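N-acylethanolamine-hydrolyzing acid amidase subunit beta (Caenorhabditis elegans, PDB 6DY3) probably hydrolyses bioactive fatty acid amides such as N-palmitoylethanolamine to ethanolamine and free fatty acid, as part of an amidase heterodimer formed by autocatalytic cleavage. Local coordinates at residues C1-Q7 and W157-N163. Residue numbers count along the deposited sequence, not the author numbering.
Sequences CTSIVAQ and WFLVETN
Ile4 and Val160 face each other as an antiparallel non-hydrogen-bonded pair, CA atoms 4.6 Å apart, with Ile4 CG2 4.0 Å from Val160 CG2. On the same face Ala6 pairs with Phe158, Ala6 CB lying 3.9 Å from Phe158 CB and 4.0 Å from Trp157 CE3; with chi1 p the Phe158 ring leads away from strand 2-7. Leu182 of helix 173-185 covers Ile4, Val160 and Phe158. The other face carries Ser3, Val5, Leu159 and Glu161, and strand 122-127 of the second sheet packs on it, Ile125 touching Ser3 and Val5.

Both strands are extended, phi near -130° and psi near 135° at the centre, and run antiparallel, their N-to-C directions 176° apart and axes 4.5 Å at closest approach. Two antiparallel hydrogen-bonded pairs fix the register through hydrogen bonds Ser3 N to Glu161 O (3.0 Å), Glu161 N to Ser3 O (3.1 Å), Val5 N to Leu159 O (2.9 Å) and Leu159 N to Val5 O (2.7 Å). A further hydrogen bond joins Gln7 N to Trp157 O (2.8 Å). Strand 13-20 bonds the other edge of 2-7; 158-161 is outermost within this chain, in the alpha-beta-beta-alpha sandwich of Ntn hydrolases.

At the polar end Glu161 turns away to a salt bridge with Lys169. Asn163 OD1 accepts a hydrogen bond from Cys1 N (3.3 Å), while ND2 bonds to the Ala70 carbonyl. By similarity Cys1 is the nucleophile and Asn163 matters for activity. Asn163 and Asp20 orient the Cys1 amine, and chi1 m sets Cys1 SG 3.2 Å from Cys1 N; as in other Ntn hydrolases, this amine probably acts as base for its own thiol.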
ATOM      1  N   CYS B   1      -3.035   7.021  -6.697  1.00 39.13           N
ATOM      2  CA  CYS B   1      -2.876   6.898  -5.257  1.00 40.19           C
ATOM      3  C   CYS B   1      -2.789   8.264  -4.604  1.00 38.87           C
ATOM      4  O   CYS B   1      -2.037   9.127  -5.050  1.00 43.61           O
ATOM      5  CB  CYS B   1      -1.620   6.098  -4.928  1.00 41.88           C
ATOM      6  SG  CYS B   1      -1.714   4.408  -5.490  1.00 47.43           S
ATOM      7  N   THR B   2      -3.542   8.441  -3.524  1.00 28.91           N
ATOM      8  CA  THR B   2      -3.514   9.658  -2.726  1.00 26.30           C
ATOM      9  C   THR B   2      -3.458   9.254  -1.262  1.00 26.78           C
ATOM     10  O   THR B   2      -4.371   8.587  -0.766  1.00 27.63           O
ATOM     11  CB  THR B   2      -4.745  10.536  -2.997  1.00 27.23           C
ATOM     12  OG1 THR B   2      -4.851  10.798  -4.400  1.00 27.82           O
ATOM     13  CG2 THR B   2      -4.655  11.862  -2.245  1.00 27.29           C
ATOM     14  N   SER B   3      -2.386   9.638  -0.583  1.00 26.60           N
ATOM     15  CA  SER B   3      -2.233   9.382   0.841  1.00 27.88           C
ATOM     16  C   SER B   3      -2.237  10.710   1.574  1.00 27.67           C
ATOM     17  O   SER B   3      -1.500  11.629   1.203  1.00 27.29           O
ATOM     18  CB  SER B   3      -0.941   8.619   1.132  1.00 28.15           C
ATOM     19  OG  SER B   3      -1.029   7.287   0.658  1.00 30.49           O
ATOM     20  N   ILE B   4      -3.040  10.794   2.629  1.00 29.58           N
ATOM     21  CA  ILE B   4      -3.195  12.013   3.410  1.00 31.28           C
ATOM     22  C   ILE B   4      -3.003  11.668   4.877  1.00 30.07           C
ATOM     23  O   ILE B   4      -3.467  10.622   5.342  1.00 30.48           O
ATOM     24  CB  ILE B   4      -4.574  12.670   3.190  1.00 31.26           C
ATOM     25  CG1 ILE B   4      -4.832  12.887   1.698  1.00 29.57           C
ATOM     26  CG2 ILE B   4      -4.661  13.996   3.958  1.00 30.56           C
ATOM     27  CD1 ILE B   4      -6.242  13.383   1.386  1.00 30.23           C
ATOM     28  N   VAL B   5      -2.298  12.540   5.593  1.00 30.93           N
ATOM     29  CA  VAL B   5      -2.172  12.472   7.042  1.00 34.61           C
ATOM     30  C   VAL B   5      -2.461  13.856   7.601  1.00 35.94           C
ATOM     31  O   VAL B   5      -1.916  14.850   7.111  1.00 36.26           O
ATOM     32  CB  VAL B   5      -0.776  11.986   7.471  1.00 36.25           C
ATOM     33  CG1 VAL B   5      -0.509  12.317   8.948  1.00 42.75           C
ATOM     34  CG2 VAL B   5      -0.671  10.496   7.244  1.00 37.76           C
ATOM     35  N   ALA B   6      -3.308  13.919   8.631  1.00 35.92           N
ATOM     36  CA  ALA B   6      -3.710  15.185   9.232  1.00 39.92           C
ATOM     37  C   ALA B   6      -3.838  15.035  10.741  1.00 40.88           C
ATOM     38  O   ALA B   6      -4.312  14.006  11.234  1.00 37.74           O
ATOM     39  CB  ALA B   6      -5.042  15.686   8.647  1.00 37.74           C
ATOM     40  N   GLN B   7      -3.416  16.066  11.473  1.00 43.88           N
ATOM     41  CA  GLN B   7      -3.583  16.120  12.920  1.00 48.70           C
ATOM     42  C   GLN B   7      -4.482  17.300  13.268  1.00 49.48           C
ATOM     43  O   GLN B   7      -4.161  18.448  12.942  1.00 52.02           O
ATOM     44  CB  GLN B   7      -2.233  16.236  13.629  1.00 47.97           C
ATOM     45  CG  GLN B   7      -2.350  16.144  15.134  1.00 49.99           C
ATOM     46  CD  GLN B   7      -1.013  16.193  15.841  1.00 51.76           C
ATOM     47  OE1 GLN B   7       0.026  16.458  15.238  1.00 50.25           O
ATOM     48  NE2 GLN B   7      -1.033  15.909  17.130  1.00 55.59           N
ATOM     49  N   TRP B 157      -0.646  21.209   9.482  1.00 47.25           N
ATOM     50  CA  TRP B 157      -1.364  20.153  10.181  1.00 44.07           C
ATOM     51  C   TRP B 157      -1.748  18.984   9.287  1.00 41.18           C
ATOM     52  O   TRP B 157      -2.333  18.019   9.787  1.00 36.21           O
ATOM     53  CB  TRP B 157      -2.625  20.717  10.850  1.00 44.97           C
ATOM     54  CG  TRP B 157      -3.578  21.418   9.918  1.00 42.78           C
ATOM     55  CD1 TRP B 157      -3.486  22.701   9.465  1.00 41.03           C
ATOM     56  CD2 TRP B 157      -4.773  20.874   9.340  1.00 40.95           C
ATOM     57  NE1 TRP B 157      -4.546  22.992   8.640  1.00 41.54           N
ATOM     58  CE2 TRP B 157      -5.352  21.888   8.546  1.00 41.15           C
ATOM     59  CE3 TRP B 157      -5.409  19.630   9.416  1.00 38.41           C
ATOM     60  CZ2 TRP B 157      -6.535  21.694   7.830  1.00 40.01           C
ATOM     61  CZ3 TRP B 157      -6.586  19.439   8.704  1.00 37.59           C
ATOM     62  CH2 TRP B 157      -7.135  20.467   7.921  1.00 37.63           C
ATOM     63  N   PHE B 158      -1.451  19.041   7.985  1.00 44.47           N
ATOM     64  CA  PHE B 158      -1.741  17.928   7.088  1.00 41.13           C
ATOM     65  C   PHE B 158      -0.607  17.733   6.089  1.00 37.08           C
ATOM     66  O   PHE B 158       0.183  18.640   5.815  1.00 37.80           O
ATOM     67  CB  PHE B 158      -3.077  18.125   6.340  1.00 40.80           C
ATOM     68  CG  PHE B 158      -3.120  19.347   5.465  1.00 41.83           C
ATOM     69  CD1 PHE B 158      -2.594  19.325   4.188  1.00 41.96           C
ATOM     70  CD2 PHE B 158      -3.710  20.508   5.915  1.00 43.86           C
ATOM     71  CE1 PHE B 158      -2.637  20.447   3.387  1.00 44.36           C
ATOM     72  CE2 PHE B 158      -3.758  21.634   5.115  1.00 47.62           C
ATOM     73  CZ  PHE B 158      -3.221  21.601   3.850  1.00 47.98           C
ATOM     74  N   LEU B 159      -0.539  16.515   5.552  1.00 32.43           N
ATOM     75  CA  LEU B 159       0.408  16.144   4.510  1.00 31.93           C
ATOM     76  C   LEU B 159      -0.340  15.383   3.426  1.00 33.93           C
ATOM     77  O   LEU B 159      -1.164  14.514   3.731  1.00 32.19           O
ATOM     78  CB  LEU B 159       1.541  15.275   5.059  1.00 31.68           C
ATOM     79  CG  LEU B 159       2.519  15.946   6.018  1.00 33.55           C
ATOM     80  CD1 LEU B 159       3.319  14.903   6.768  1.00 30.23           C
ATOM     81  CD2 LEU B 159       3.437  16.881   5.266  1.00 36.71           C
ATOM     82  N   VAL B 160      -0.067  15.723   2.167  1.00 34.13           N
ATOM     83  CA  VAL B 160      -0.709  15.093   1.017  1.00 32.23           C
ATOM     84  C   VAL B 160       0.359  14.708   0.004  1.00 32.04           C
ATOM     85  O   VAL B 160       1.226  15.522  -0.334  1.00 35.59           O
ATOM     86  CB  VAL B 160      -1.753  16.018   0.361  1.00 34.66           C
ATOM     87  CG1 VAL B 160      -2.418  15.317  -0.824  1.00 35.21           C
ATOM     88  CG2 VAL B 160      -2.787  16.453   1.378  1.00 33.27           C
ATOM     89  N   GLU B 161       0.270  13.487  -0.514  1.00 33.58           N
ATOM     90  CA  GLU B 161       1.229  13.026  -1.502  1.00 36.82           C
ATOM     91  C   GLU B 161       0.534  12.077  -2.472  1.00 34.81           C
ATOM     92  O   GLU B 161      -0.380  11.344  -2.095  1.00 37.70           O
ATOM     93  CB  GLU B 161       2.431  12.344  -0.821  1.00 38.44           C
ATOM     94  CG  GLU B 161       3.672  12.250  -1.696  1.00 42.94           C
ATOM     95  CD  GLU B 161       4.076  13.599  -2.285  1.00 46.35           C
ATOM     96  OE1 GLU B 161       4.591  14.450  -1.525  1.00 47.05           O
ATOM     97  OE2 GLU B 161       3.863  13.813  -3.501  1.00 46.00           O
ATOM     98  N   THR B 162       0.974  12.102  -3.736  1.00 30.93           N
ATOM     99  CA  THR B 162       0.446  11.188  -4.744  1.00 28.35           C
ATOM    100  C   THR B 162       1.615  10.404  -5.324  1.00 28.43           C
ATOM    101  O   THR B 162       2.356   9.783  -4.568  1.00 32.77           O
ATOM    102  CB  THR B 162      -0.382  11.935  -5.779  1.00 31.45           C
ATOM    103  OG1 THR B 162       0.441  12.912  -6.435  1.00 36.14           O
ATOM    104  CG2 THR B 162      -1.549  12.627  -5.134  1.00 32.22           C
ATOM    105  N   ASN B 163       1.797  10.415  -6.650  1.00 30.65           N
ATOM    106  CA  ASN B 163       2.724   9.532  -7.339  1.00 30.14           C
ATOM    107  C   ASN B 163       3.888  10.241  -8.018  1.00 28.32           C
ATOM    108  O   ASN B 163       4.792   9.561  -8.514  1.00 33.29           O
ATOM    109  CB  ASN B 163       1.967   8.732  -8.409  1.00 34.91           C
ATOM    110  CG  ASN B 163       0.943   7.804  -7.816  1.00 35.12           C
ATOM    111  OD1 ASN B 163      -0.229   7.835  -8.203  1.00 34.96           O
ATOM    112  ND2 ASN B 163       1.372   6.965  -6.875  1.00 33.76           N
TER